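Long-range contacts in glutathione S-transferase 2 (Heligmosomoides polygyrus, PDB 1TW9), which probably catalyses the transfer of glutathione onto electrophilic substrates, giving an S-substituted glutathione and a halide ion, as a member of the sigma family: residues A[126-137]-A[171-181]; A[68-78]-A[150-158]. All coordinates share one frame; numbering follows the deposited sequence.

Interaction 1: A[126-137]-A[171-181]; sequences LPARTKFLGFIT and VPEYIEGFPEV
Leu126 lays its CD1 across the carboxylate stem of Glu173 (CD1 to Glu173 CD, 3.8 Å), where helix 119-142 meets the connection between helices 155-170 and 179-189 in the all-helical domain of the transferase fold; the Glu173 carboxylate is salt-bridged to Lys121. Arg129 shows how one side chain can fasten a connecting segment by its carbonyls, just ahead of the Ile175-Phe178 turn. With CG between the backbone N and the carbonyl carbon (chi1 80°) and the chain bent at chi2, it runs over a face of the Tyr174 ring. NE donates almost straight to Tyr174 O (2.6 Å, 167°) and NH2 to Glu173 O (2.9 Å), both near the guanidinium plane, and these two bonds set its orientation. Leu126 CD2 covers the centre of one face and Phe178 CE1 the rim of the other. One helical turn on, Leu133 sets CB over the face of the Phe178 ring, 3.6 Å from its centroid, while CD2 meets Val181 CG1. Thr137 OG1 gives its proton to Leu133 O (2.7 Å) and accepts one from a water (2.8 Å). That water also donates to OE1 of Glu180, whose OE2 is salt-bridged to Lys141, and accepts the N-H of Val181 (N to water oxygen 3.1 Å).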
loop_
_atom_site.group_PDB
_atom_site.type_symbol
_atom_site.label_atom_id
_atom_site.label_comp_id
_atom_site.label_asym_id
_atom_site.label_seq_id
_atom_site.Cartn_x
_atom_site.Cartn_y
_atom_site.Cartn_z
ATOM N N LEU A 126 -8.918 18.753 -11.374
ATOM C CA LEU A 126 -9.918 18.267 -12.327
ATOM C C LEU A 126 -9.336 17.278 -13.356
ATOM O O LEU A 126 -9.955 16.243 -13.588
ATOM C CB LEU A 126 -10.725 19.429 -12.939
ATOM C CG LEU A 126 -11.560 20.179 -11.863
ATOM C CD1 LEU A 126 -12.265 21.374 -12.452
ATOM C CD2 LEU A 126 -12.591 19.301 -11.080
ATOM N N PRO A 127 -8.170 17.547 -13.960
ATOM C CA PRO A 127 -7.459 16.526 -14.775
ATOM C C PRO A 127 -7.163 15.218 -14.048
ATOM O O PRO A 127 -7.356 14.110 -14.605
ATOM C CB PRO A 127 -6.117 17.199 -15.084
ATOM C CG PRO A 127 -6.386 18.635 -14.991
ATOM C CD PRO A 127 -7.489 18.854 -14.000
ATOM N N ALA A 128 -6.665 15.358 -12.814
ATOM C CA ALA A 128 -6.323 14.196 -12.004
ATOM C C ALA A 128 -7.560 13.418 -11.774
ATOM O O ALA A 128 -7.531 12.166 -11.889
ATOM C CB ALA A 128 -5.693 14.620 -10.688
ATOM N N ARG A 129 -8.651 14.111 -11.437
ATOM C CA ARG A 129 -9.835 13.366 -11.095
ATOM C C ARG A 129 -10.499 12.737 -12.313
ATOM O O ARG A 129 -11.030 11.642 -12.214
ATOM C CB ARG A 129 -10.763 14.183 -10.192
ATOM C CG ARG A 129 -11.597 15.161 -10.850
ATOM C CD ARG A 129 -12.785 14.579 -11.625
ATOM N NE ARG A 129 -13.878 15.557 -11.758
ATOM C CZ ARG A 129 -14.034 16.413 -12.733
ATOM N NH1 ARG A 129 -13.129 16.586 -13.681
ATOM N NH2 ARG A 129 -15.098 17.203 -12.734
ATOM N N THR A 130 -10.399 13.350 -13.503
ATOM C CA THR A 130 -10.919 12.675 -14.688
ATOM C C THR A 130 -10.273 11.290 -14.936
ATOM O O THR A 130 -10.969 10.296 -15.231
ATOM C CB THR A 130 -10.697 13.572 -15.906
ATOM O OG1 THR A 130 -11.465 14.783 -15.763
ATOM C CG2 THR A 130 -11.185 12.964 -17.286
ATOM N N LYS A 131 -8.946 11.230 -14.823
ATOM C CA LYS A 131 -8.227 9.999 -14.984
ATOM C C LYS A 131 -8.597 8.980 -13.901
ATOM O O LYS A 131 -9.034 7.871 -14.222
ATOM C CB LYS A 131 -6.738 10.261 -14.931
ATOM C CG LYS A 131 -5.918 9.012 -15.251
ATOM C CD LYS A 131 -4.478 9.370 -15.662
ATOM C CE LYS A 131 -3.736 10.148 -14.566
ATOM N NZ LYS A 131 -2.225 10.295 -14.745
ATOM N N PHE A 132 -8.481 9.369 -12.638
ATOM C CA PHE A 132 -8.814 8.489 -11.531
ATOM C C PHE A 132 -10.281 8.060 -11.449
ATOM O O PHE A 132 -10.582 6.877 -11.290
ATOM C CB PHE A 132 -8.455 9.140 -10.202
ATOM C CG PHE A 132 -8.751 8.299 -9.025
ATOM C CD1 PHE A 132 -9.643 8.740 -8.082
ATOM C CD2 PHE A 132 -8.060 7.101 -8.834
ATOM C CE1 PHE A 132 -9.877 7.962 -6.942
ATOM C CE2 PHE A 132 -8.310 6.310 -7.719
ATOM C CZ PHE A 132 -9.264 6.740 -6.806
ATOM N N LEU A 133 -11.181 9.006 -11.642
ATOM C CA LEU A 133 -12.621 8.652 -11.595
ATOM C C LEU A 133 -13.013 7.811 -12.785
ATOM O O LEU A 133 -13.947 7.040 -12.718
ATOM C CB LEU A 133 -13.508 9.857 -11.355
ATOM C CG LEU A 133 -13.361 10.577 -9.964
ATOM C CD1 LEU A 133 -14.487 11.564 -9.818
ATOM C CD2 LEU A 133 -13.284 9.689 -8.724
ATOM N N GLY A 134 -12.318 7.969 -13.891
ATOM C CA GLY A 134 -12.579 7.110 -15.027
ATOM C C GLY A 134 -12.254 5.680 -14.634
ATOM O O GLY A 134 -13.029 4.741 -14.958
ATOM N N PHE A 135 -11.101 5.465 -13.998
ATOM C CA PHE A 135 -10.722 4.090 -13.564
ATOM C C PHE A 135 -11.722 3.521 -12.556
ATOM O O PHE A 135 -12.183 2.362 -12.709
ATOM C CB PHE A 135 -9.323 4.052 -12.926
ATOM C CG PHE A 135 -8.198 4.428 -13.869
ATOM C CD1 PHE A 135 -7.150 5.226 -13.422
ATOM C CD2 PHE A 135 -8.177 3.999 -15.178
ATOM C CE1 PHE A 135 -6.110 5.569 -14.267
ATOM C CE2 PHE A 135 -7.150 4.327 -16.006
ATOM C CZ PHE A 135 -6.107 5.133 -15.551
ATOM N N ILE A 136 -12.077 4.317 -11.577
ATOM C CA ILE A 136 -13.081 3.940 -10.551
ATOM C C ILE A 136 -14.415 3.571 -11.175
ATOM O O ILE A 136 -15.023 2.556 -10.824
ATOM C CB ILE A 136 -13.295 5.097 -9.477
ATOM C CG1 ILE A 136 -12.068 5.324 -8.641
ATOM C CG2 ILE A 136 -14.530 4.767 -8.522
ATOM C CD1 ILE A 136 -11.474 4.100 -8.072
ATOM N N THR A 137 -14.883 4.381 -12.121
ATOM C CA THR A 137 -16.146 4.151 -12.829
ATOM C C THR A 137 -16.186 2.803 -13.571
ATOM O O THR A 137 -17.194 2.067 -13.540
ATOM C CB THR A 137 -16.388 5.293 -13.782
ATOM O OG1 THR A 137 -16.573 6.500 -13.008
ATOM C CG2 THR A 137 -17.722 5.090 -14.495
ATOM N N VAL A 171 -15.300 21.509 -3.998
ATOM C CA VAL A 171 -15.401 21.792 -5.404
ATOM C C VAL A 171 -16.608 21.046 -5.949
ATOM O O VAL A 171 -16.462 19.874 -6.380
ATOM C CB VAL A 171 -14.134 21.330 -6.105
ATOM C CG1 VAL A 171 -14.223 21.527 -7.619
ATOM C CG2 VAL A 171 -12.891 22.088 -5.516
ATOM N N PRO A 172 -17.798 21.676 -5.913
ATOM C CA PRO A 172 -19.035 21.021 -6.379
ATOM C C PRO A 172 -18.924 20.328 -7.730
ATOM O O PRO A 172 -19.531 19.256 -7.902
ATOM C CB PRO A 172 -20.028 22.171 -6.450
ATOM C CG PRO A 172 -19.605 23.069 -5.380
ATOM C CD PRO A 172 -18.087 23.012 -5.360
ATOM N N GLU A 173 -18.153 20.885 -8.673
ATOM C CA GLU A 173 -18.035 20.313 -10.013
ATOM C C GLU A 173 -17.223 19.002 -10.040
ATOM O O GLU A 173 -17.128 18.342 -11.047
ATOM C CB GLU A 173 -17.609 21.358 -11.090
ATOM C CG GLU A 173 -16.133 21.583 -11.408
ATOM C CD GLU A 173 -15.911 22.571 -12.587
ATOM O OE1 GLU A 173 -15.766 23.800 -12.321
ATOM O OE2 GLU A 173 -15.869 22.157 -13.798
ATOM N N TYR A 174 -16.625 18.619 -8.920
ATOM C CA TYR A 174 -15.784 17.409 -8.872
ATOM C C TYR A 174 -16.483 16.175 -9.416
ATOM O O TYR A 174 -15.883 15.351 -10.072
ATOM C CB TYR A 174 -15.303 17.197 -7.451
ATOM C CG TYR A 174 -14.362 16.013 -7.242
ATOM C CD1 TYR A 174 -13.006 16.148 -7.378
ATOM C CD2 TYR A 174 -14.845 14.790 -6.877
ATOM C CE1 TYR A 174 -12.162 15.057 -7.206
ATOM C CE2 TYR A 174 -14.028 13.717 -6.677
ATOM C CZ TYR A 174 -12.679 13.851 -6.885
ATOM O OH TYR A 174 -11.806 12.799 -6.741
ATOM N N ILE A 175 -17.758 16.048 -9.081
ATOM C CA ILE A 175 -18.542 14.906 -9.406
ATOM C C ILE A 175 -19.307 14.978 -10.730
ATOM O O ILE A 175 -19.927 13.980 -11.178
ATOM C CB ILE A 175 -19.474 14.702 -8.176
ATOM C CG1 ILE A 175 -19.707 13.237 -7.975
ATOM C CG2 ILE A 175 -20.629 15.607 -8.165
ATOM C CD1 ILE A 175 -18.428 12.424 -7.966
ATOM N N GLU A 176 -19.198 16.117 -11.386
ATOM C CA GLU A 176 -19.890 16.286 -12.630
ATOM C C GLU A 176 -19.190 15.390 -13.645
ATOM O O GLU A 176 -17.945 15.402 -13.749
ATOM C CB GLU A 176 -19.911 17.746 -13.060
ATOM C CG GLU A 176 -20.760 18.637 -12.176
ATOM C CD GLU A 176 -20.829 20.090 -12.619
ATOM O OE1 GLU A 176 -20.327 20.396 -13.730
ATOM O OE2 GLU A 176 -21.450 20.927 -11.901
ATOM N N GLY A 177 -19.967 14.566 -14.339
ATOM C CA GLY A 177 -19.401 13.605 -15.293
ATOM C C GLY A 177 -19.230 12.210 -14.768
ATOM O O GLY A 177 -18.884 11.278 -15.514
ATOM N N PHE A 178 -19.538 12.032 -13.489
ATOM C CA PHE A 178 -19.254 10.742 -12.776
ATOM C C PHE A 178 -20.435 10.366 -11.883
ATOM O O PHE A 178 -20.290 10.275 -10.651
ATOM C CB PHE A 178 -18.003 10.919 -11.951
ATOM C CG PHE A 178 -16.808 11.212 -12.787
ATOM C CD1 PHE A 178 -16.348 12.485 -12.932
ATOM C CD2 PHE A 178 -16.309 10.237 -13.596
ATOM C CE1 PHE A 178 -15.267 12.773 -13.818
ATOM C CE2 PHE A 178 -15.214 10.466 -14.439
ATOM C CZ PHE A 178 -14.723 11.782 -14.571
ATOM N N PRO A 179 -21.597 10.118 -12.474
ATOM C CA PRO A 179 -22.786 9.841 -11.649
ATOM C C PRO A 179 -22.648 8.584 -10.836
ATOM O O PRO A 179 -23.133 8.538 -9.673
ATOM C CB PRO A 179 -23.915 9.677 -12.655
ATOM C CG PRO A 179 -23.244 9.506 -14.035
ATOM C CD PRO A 179 -21.891 10.101 -13.938
ATOM N N GLU A 180 -21.993 7.587 -11.407
ATOM C CA GLU A 180 -21.817 6.297 -10.654
ATOM C C GLU A 180 -20.954 6.508 -9.398
ATOM O O GLU A 180 -21.202 5.938 -8.353
ATOM C CB GLU A 180 -21.205 5.204 -11.537
ATOM C CG GLU A 180 -22.050 4.727 -12.692
ATOM C CD GLU A 180 -22.017 5.645 -13.927
ATOM O OE1 GLU A 180 -21.114 6.562 -14.046
ATOM O OE2 GLU A 180 -22.921 5.445 -14.803
ATOM N N VAL A 181 -19.941 7.361 -9.515
ATOM C CA VAL A 181 -19.077 7.656 -8.387
ATOM C C VAL A 181 -19.865 8.420 -7.353
ATOM O O VAL A 181 -19.726 8.159 -6.181
ATOM C CB VAL A 181 -17.839 8.459 -8.806
ATOM C CG1 VAL A 181 -17.074 8.978 -7.584
ATOM C CG2 VAL A 181 -16.924 7.652 -9.686
HETATM O O HOH W 1 -19.054 7.656 -12.461
#

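Interaction 2: A[68-78]-A[150-158]; sequences CRYLAKTFGFA and GDKISWVDL
Trp155 turns its indole against Cys68, Arg69 and Ala72 of helix 64-75, and the tight half of this contact is built round that ring. A chi1 of 62° tucks CG in over the main chain and carries the indole across to the helix. Arg69 CA lies over a face of the five-membered ring, 4.2 Å from its centroid; Cys68 CB meets Trp155 CE3 at 3.6 Å, and Ala72 CB presses on Trp155 CD1 at 3.3 Å. The Arg69 guanidinium stands nearly perpendicular to the indole, and its charge is answered by Asp89 of its own chain and Asp89 of the second subunit. The backbone closes the same region: Trp155 N donates to Phe77 O (2.9 Å) in the carbonyl plane, and Ser154 CA makes a CA-H...O contact with that oxygen.

The solvent side is sparser. Phe77 CD2 touches Ile153 CG2 at 4.0 Å, and the exposed, fully extended Lys152 reaches across to donate from NZ to Gly76 O (2.8 Å). A water bridges the same NZ to Phe75 O.

Ser154 is the N-cap of helix 155-170, and its N donates to Asp157 OD2 (2.8 Å), the side-chain-to-backbone half of a capping box. The Ser-x-x-Asp sequence is that of the N-capping box familiar in glutathione transferases, placed here where the thioredoxin-like domain meets the helical domain.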
loop_
_atom_site.group_PDB
_atom_site.type_symbol
_atom_site.label_atom_id
_atom_site.label_comp_id
_atom_site.label_asym_id
_atom_site.label_seq_id
_atom_site.Cartn_x
_atom_site.Cartn_y
_atom_site.Cartn_z
ATOM N N CYS A 68 -5.570 0.201 7.922
ATOM C CA CYS A 68 -6.936 0.016 7.385
ATOM C C CYS A 68 -7.097 -1.420 6.921
ATOM O O CYS A 68 -8.076 -2.022 7.208
ATOM C CB CYS A 68 -7.158 0.946 6.203
ATOM S SG CYS A 68 -7.377 2.585 6.847
ATOM N N ARG A 69 -6.120 -1.942 6.171
ATOM C CA ARG A 69 -6.216 -3.319 5.639
ATOM C C ARG A 69 -6.248 -4.302 6.779
ATOM O O ARG A 69 -7.066 -5.188 6.798
ATOM C CB ARG A 69 -5.087 -3.601 4.725
ATOM C CG ARG A 69 -5.091 -4.953 4.089
ATOM C CD ARG A 69 -3.900 -5.296 3.224
ATOM N NE ARG A 69 -3.633 -4.291 2.231
ATOM C CZ ARG A 69 -2.801 -3.263 2.347
ATOM N NH1 ARG A 69 -1.954 -3.141 3.381
ATOM N NH2 ARG A 69 -2.738 -2.394 1.338
ATOM N N TYR A 70 -5.425 -4.092 7.778
ATOM C CA TYR A 70 -5.430 -4.947 8.963
ATOM C C TYR A 70 -6.812 -4.993 9.669
ATOM O O TYR A 70 -7.354 -6.048 9.949
ATOM C CB TYR A 70 -4.340 -4.498 9.944
ATOM C CG TYR A 70 -4.454 -5.172 11.301
ATOM C CD1 TYR A 70 -3.991 -6.491 11.473
ATOM C CD2 TYR A 70 -5.019 -4.554 12.400
ATOM C CE1 TYR A 70 -4.157 -7.140 12.597
ATOM C CE2 TYR A 70 -5.136 -5.214 13.520
ATOM C CZ TYR A 70 -4.657 -6.466 13.665
ATOM O OH TYR A 70 -4.875 -7.075 14.915
ATOM N N LEU A 71 -7.328 -3.806 9.990
ATOM C CA LEU A 71 -8.635 -3.654 10.607
ATOM C C LEU A 71 -9.688 -4.224 9.734
ATOM O O LEU A 71 -10.538 -4.973 10.180
ATOM C CB LEU A 71 -8.894 -2.201 10.890
ATOM C CG LEU A 71 -8.068 -1.602 11.990
ATOM C CD1 LEU A 71 -8.341 -0.098 12.084
ATOM C CD2 LEU A 71 -8.185 -2.350 13.361
ATOM N N ALA A 72 -9.594 -3.961 8.432
ATOM C CA ALA A 72 -10.603 -4.495 7.481
ATOM C C ALA A 72 -10.642 -6.017 7.369
ATOM O O ALA A 72 -11.672 -6.605 7.415
ATOM C CB ALA A 72 -10.440 -3.881 6.125
ATOM N N LYS A 73 -9.487 -6.654 7.446
ATOM C CA LYS A 73 -9.408 -8.097 7.450
ATOM C C LYS A 73 -9.935 -8.650 8.789
ATOM O O LYS A 73 -10.536 -9.740 8.818
ATOM C CB LYS A 73 -8.015 -8.534 7.175
ATOM C CG LYS A 73 -7.646 -8.325 5.729
ATOM C CD LYS A 73 -6.153 -8.672 5.373
ATOM C CE LYS A 73 -5.815 -8.728 3.868
ATOM N NZ LYS A 73 -6.421 -9.928 3.140
ATOM N N THR A 74 -9.616 -7.958 9.856
ATOM C CA THR A 74 -10.073 -8.368 11.163
ATOM C C THR A 74 -11.571 -8.479 11.177
ATOM O O THR A 74 -12.174 -9.392 11.781
ATOM C CB THR A 74 -9.573 -7.383 12.220
ATOM O OG1 THR A 74 -8.159 -7.450 12.301
ATOM C CG2 THR A 74 -10.051 -7.720 13.609
ATOM N N PHE A 75 -12.225 -7.481 10.575
ATOM C CA PHE A 75 -13.685 -7.283 10.728
ATOM C C PHE A 75 -14.523 -7.718 9.548
ATOM O O PHE A 75 -15.769 -7.675 9.601
ATOM C CB PHE A 75 -13.982 -5.810 11.136
ATOM C CG PHE A 75 -13.379 -5.438 12.431
ATOM C CD1 PHE A 75 -12.498 -4.400 12.531
ATOM C CD2 PHE A 75 -13.678 -6.181 13.537
ATOM C CE1 PHE A 75 -11.963 -4.079 13.778
ATOM C CE2 PHE A 75 -13.144 -5.872 14.730
ATOM C CZ PHE A 75 -12.242 -4.879 14.824
ATOM N N GLY A 76 -13.874 -8.120 8.457
ATOM C CA GLY A 76 -14.599 -8.697 7.324
ATOM C C GLY A 76 -14.890 -7.733 6.171
ATOM O O GLY A 76 -15.864 -7.940 5.455
ATOM N N PHE A 77 -14.076 -6.682 6.024
ATOM C CA PHE A 77 -14.346 -5.637 5.070
ATOM C C PHE A 77 -13.178 -5.575 4.065
ATOM O O PHE A 77 -12.815 -4.476 3.583
ATOM C CB PHE A 77 -14.553 -4.284 5.722
ATOM C CG PHE A 77 -15.670 -4.324 6.806
ATOM C CD1 PHE A 77 -15.423 -4.041 8.108
ATOM C CD2 PHE A 77 -16.922 -4.664 6.420
ATOM C CE1 PHE A 77 -16.530 -4.163 9.025
ATOM C CE2 PHE A 77 -17.946 -4.721 7.323
ATOM C CZ PHE A 77 -17.683 -4.522 8.587
ATOM N N ALA A 78 -12.552 -6.704 3.843
ATOM C CA ALA A 78 -11.413 -6.756 2.842
ATOM C C ALA A 78 -11.642 -7.822 1.771
ATOM O O ALA A 78 -10.689 -8.380 1.269
ATOM C CB ALA A 78 -10.166 -6.973 3.514
ATOM N N GLY A 150 -16.467 -6.958 -5.436
ATOM C CA GLY A 150 -17.264 -7.940 -4.796
ATOM C C GLY A 150 -18.634 -7.445 -4.414
ATOM O O GLY A 150 -19.072 -6.376 -4.769
ATOM N N ASP A 151 -19.281 -8.219 -3.561
ATOM C CA ASP A 151 -20.671 -7.959 -3.253
ATOM C C ASP A 151 -20.903 -7.324 -1.875
ATOM O O ASP A 151 -22.068 -7.284 -1.436
ATOM C CB ASP A 151 -21.484 -9.250 -3.390
ATOM C CG ASP A 151 -21.150 -10.252 -2.400
ATOM O OD1 ASP A 151 -20.184 -10.051 -1.613
ATOM O OD2 ASP A 151 -21.787 -11.351 -2.313
ATOM N N LYS A 152 -19.850 -6.844 -1.210
ATOM C CA LYS A 152 -19.963 -6.288 0.118
ATOM C C LYS A 152 -19.026 -5.126 0.250
ATOM O O LYS A 152 -18.043 -4.977 -0.487
ATOM C CB LYS A 152 -19.584 -7.382 1.090
ATOM C CG LYS A 152 -19.620 -7.059 2.520
ATOM C CD LYS A 152 -19.088 -8.276 3.281
ATOM C CE LYS A 152 -19.150 -8.068 4.828
ATOM N NZ LYS A 152 -18.407 -9.069 5.659
ATOM N N ILE A 153 -19.349 -4.245 1.157
ATOM C CA ILE A 153 -18.579 -3.047 1.384
ATOM C C ILE A 153 -17.189 -3.429 1.807
ATOM O O ILE A 153 -16.985 -4.437 2.566
ATOM C CB ILE A 153 -19.286 -2.202 2.466
ATOM C CG1 ILE A 153 -18.659 -0.814 2.626
ATOM C CG2 ILE A 153 -19.304 -2.888 3.799
ATOM C CD1 ILE A 153 -19.486 0.240 3.388
ATOM N N SER A 154 -16.199 -2.648 1.356
ATOM C CA SER A 154 -14.814 -2.897 1.773
ATOM C C SER A 154 -14.196 -1.570 2.199
ATOM O O SER A 154 -14.732 -0.481 1.885
ATOM C CB SER A 154 -13.971 -3.495 0.686
ATOM O OG SER A 154 -13.823 -2.598 -0.403
ATOM N N TRP A 155 -12.998 -1.672 2.741
ATOM C CA TRP A 155 -12.306 -0.420 3.238
ATOM C C TRP A 155 -11.969 0.530 2.099
ATOM O O TRP A 155 -11.941 1.783 2.322
ATOM C CB TRP A 155 -11.061 -0.764 4.021
ATOM C CG TRP A 155 -9.979 -1.485 3.286
ATOM C CD1 TRP A 155 -9.880 -2.841 3.024
ATOM C CD2 TRP A 155 -8.738 -0.911 2.846
ATOM N NE1 TRP A 155 -8.664 -3.116 2.414
ATOM C CE2 TRP A 155 -7.973 -1.943 2.251
ATOM C CE3 TRP A 155 -8.258 0.391 2.775
ATOM C CZ2 TRP A 155 -6.718 -1.717 1.671
ATOM C CZ3 TRP A 155 -7.000 0.591 2.227
ATOM C CH2 TRP A 155 -6.253 -0.445 1.696
ATOM N N VAL A 156 -11.768 0.027 0.903
ATOM C CA VAL A 156 -11.474 0.961 -0.249
ATOM C C VAL A 156 -12.761 1.701 -0.646
ATOM O O VAL A 156 -12.707 2.857 -1.056
ATOM C CB VAL A 156 -10.791 0.335 -1.481
ATOM C CG1 VAL A 156 -11.780 -0.566 -2.301
ATOM C CG2 VAL A 156 -10.179 1.433 -2.333
ATOM N N ASP A 157 -13.941 1.095 -0.516
ATOM C CA ASP A 157 -15.191 1.859 -0.681
ATOM C C ASP A 157 -15.235 3.067 0.287
ATOM O O ASP A 157 -15.577 4.185 -0.107
ATOM C CB ASP A 157 -16.403 1.012 -0.396
ATOM C CG ASP A 157 -16.638 -0.038 -1.404
ATOM O OD1 ASP A 157 -16.712 0.254 -2.653
ATOM O OD2 ASP A 157 -16.817 -1.236 -0.961
ATOM N N LEU A 158 -14.908 2.828 1.546
ATOM C CA LEU A 158 -14.796 3.867 2.561
ATOM C C LEU A 158 -13.790 4.943 2.209
ATOM O O LEU A 158 -14.089 6.148 2.391
ATOM C CB LEU A 158 -14.476 3.341 4.004
ATOM C CG LEU A 158 -15.392 2.313 4.582
ATOM C CD1 LEU A 158 -14.844 1.754 5.818
ATOM C CD2 LEU A 158 -16.718 2.870 4.756
HETATM O O HOH W 2 -18.158 -8.513 8.344
#

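The two contacts sit at opposite ends of helix 155-170: interaction 2 uses its N-terminal turn, and interaction 1 the chain that leaves its C-terminus. Their centres are 23 Å apart, and they share no atoms. Interaction 1 is internal to the helical domain and lies toward the periphery, partly buried; interaction 2 is nearer the middle of the chain, more deeply buried, and joins the two domains close to the second subunit. Both pack an aromatic ring and hold a bridging water at the margin. They differ in what reaches the carbonyls across the contact: an arginine side chain in interaction 1, but in interaction 2 a main-chain N-H inside, with a lysine side chain confined to the outer edge.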